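Local atomic coordinates of phage terminase large subunit (Thermus phage P7426, PDB entry 7KS4), a protein that probably powers the ATP-driven translocation of viral DNA into empty capsids and cuts the viral genome to begin and end packaging, this chain being its N-terminal ATPase domain. Residues V85-K88 against V89-A93. Sequence-based numbering, arbitrary orientation.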
loop_
_atom_site.group_PDB
_atom_site.type_symbol
_atom_site.label_atom_id
_atom_site.label_comp_id
_atom_site.label_asym_id
_atom_site.label_seq_id
_atom_site.Cartn_x
_atom_site.Cartn_y
_atom_site.Cartn_z
ATOM N N VAL A 85 5.071 -9.109 3.153
ATOM C CA VAL A 85 3.894 -9.934 2.898
ATOM C C VAL A 85 4.267 -11.409 2.975
ATOM O O VAL A 85 3.540 -12.218 3.560
ATOM C CB VAL A 85 3.269 -9.573 1.538
ATOM C CG1 VAL A 85 2.112 -10.499 1.213
ATOM C CG2 VAL A 85 2.782 -8.114 1.545
ATOM N N VAL A 86 5.413 -11.776 2.395
ATOM C CA VAL A 86 5.867 -13.165 2.431
ATOM C C VAL A 86 5.948 -13.666 3.869
ATOM O O VAL A 86 5.337 -14.682 4.222
ATOM C CB VAL A 86 7.219 -13.314 1.711
ATOM C CG1 VAL A 86 7.789 -14.718 1.923
ATOM C CG2 VAL A 86 7.058 -13.037 0.223
ATOM N N GLU A 87 6.723 -12.977 4.715
ATOM C CA GLU A 87 6.874 -13.428 6.101
ATOM C C GLU A 87 5.514 -13.631 6.754
ATOM O O GLU A 87 5.256 -14.668 7.381
ATOM C CB GLU A 87 7.700 -12.427 6.918
ATOM C CG GLU A 87 8.058 -12.915 8.337
ATOM C CD GLU A 87 6.924 -12.747 9.349
ATOM O OE1 GLU A 87 6.137 -11.784 9.212
ATOM O OE2 GLU A 87 6.821 -13.579 10.282
ATOM N N LYS A 88 4.630 -12.640 6.615
ATOM C CA LYS A 88 3.334 -12.700 7.281
ATOM C C LYS A 88 2.477 -13.827 6.723
ATOM O O LYS A 88 1.803 -14.533 7.482
ATOM C CB LYS A 88 2.608 -11.361 7.137
ATOM C CG LYS A 88 3.325 -10.209 7.816
ATOM C CD LYS A 88 2.603 -8.884 7.596
ATOM C CE LYS A 88 3.056 -7.842 8.605
ATOM N NZ LYS A 88 4.529 -7.740 8.673
ATOM N N VAL A 89 2.477 -13.998 5.401
ATOM C CA VAL A 89 1.658 -15.032 4.774
ATOM C C VAL A 89 2.169 -16.417 5.152
ATOM O O VAL A 89 1.386 -17.323 5.456
ATOM C CB VAL A 89 1.639 -14.828 3.247
ATOM C CG1 VAL A 89 1.192 -16.095 2.518
ATOM C CG2 VAL A 89 0.731 -13.662 2.872
ATOM N N GLU A 90 3.486 -16.614 5.124
ATOM C CA GLU A 90 4.020 -17.931 5.458
ATOM C C GLU A 90 3.774 -18.280 6.918
ATOM O O GLU A 90 3.554 -19.454 7.243
ATOM C CB GLU A 90 5.509 -17.990 5.106
ATOM C CG GLU A 90 5.727 -18.187 3.608
ATOM C CD GLU A 90 7.180 -18.195 3.198
ATOM O OE1 GLU A 90 8.060 -17.947 4.049
ATOM O OE2 GLU A 90 7.441 -18.452 2.005
ATOM N N ARG A 91 3.787 -17.284 7.806
ATOM C CA ARG A 91 3.481 -17.534 9.210
ATOM C C ARG A 91 1.988 -17.762 9.417
ATOM O O ARG A 91 1.579 -18.727 10.079
ATOM C CB ARG A 91 3.967 -16.359 10.058
ATOM C CG ARG A 91 3.465 -16.384 11.491
ATOM C CD ARG A 91 4.267 -15.438 12.370
ATOM N NE ARG A 91 4.276 -14.073 11.840
ATOM C CZ ARG A 91 3.328 -13.169 12.070
ATOM N NH1 ARG A 91 3.430 -11.957 11.544
ATOM N NH2 ARG A 91 2.280 -13.469 12.826
ATOM N N LEU A 92 1.157 -16.873 8.866
ATOM C CA LEU A 92 -0.281 -16.954 9.100
ATOM C C LEU A 92 -0.876 -18.242 8.554
ATOM O O LEU A 92 -1.871 -18.744 9.094
ATOM C CB LEU A 92 -0.981 -15.752 8.467
ATOM C CG LEU A 92 -2.229 -15.288 9.206
ATOM C CD1 LEU A 92 -1.833 -14.644 10.531
ATOM C CD2 LEU A 92 -3.027 -14.322 8.334
ATOM N N ALA A 93 -0.307 -18.780 7.476
ATOM C CA ALA A 93 -0.842 -20.001 6.894
ATOM C C ALA A 93 -0.894 -21.136 7.902
ATOM O O ALA A 93 -1.712 -22.053 7.740
ATOM C CB ALA A 93 -0.009 -20.418 5.676
#
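E87 and R91, one helical turn apart, are joined by a salt bridge in which R91 NE donates to E87 OE2 (3.0 Å, N-H...O angle 168°). The oxygen is approached on its syn side and lies almost in the guanidinium plane; carboxylate and guanidinium are nearly coplanar, 21° apart. With CG anti to the backbone N (chi1 -173°) and a bend at chi2, E87 turns its carboxylate along the helix to the arginine edge. E87 OE1 lies 3.6 Å from R91 NH1; R91 NH1 is hydrogen-bonded to the carbonyl oxygen of L19, and NH2 is also satisfied elsewhere. The aliphatic part of K88 runs beside R91, and its NZ forms a salt bridge with E50, an ADP-binding residue. The main chain is paired i to i+4: the carbonyl oxygens of V85, V86, E87 and K88 accept from the amides of V89, E90, R91 and L92, the E90 N to V86 O bond measuring 2.8 Å. V85 CG1 packs on V89 CG2 at 3.8 Å, and both valines rest on L110. Regular alpha-helical pairing with an i to i+4 Glu-Arg bridge thus characterises the C-terminal part of helix 75-92, packed against helices 13-19 and 48-62 and strands 99-104 and 109-115 in this P-loop ATPase domain.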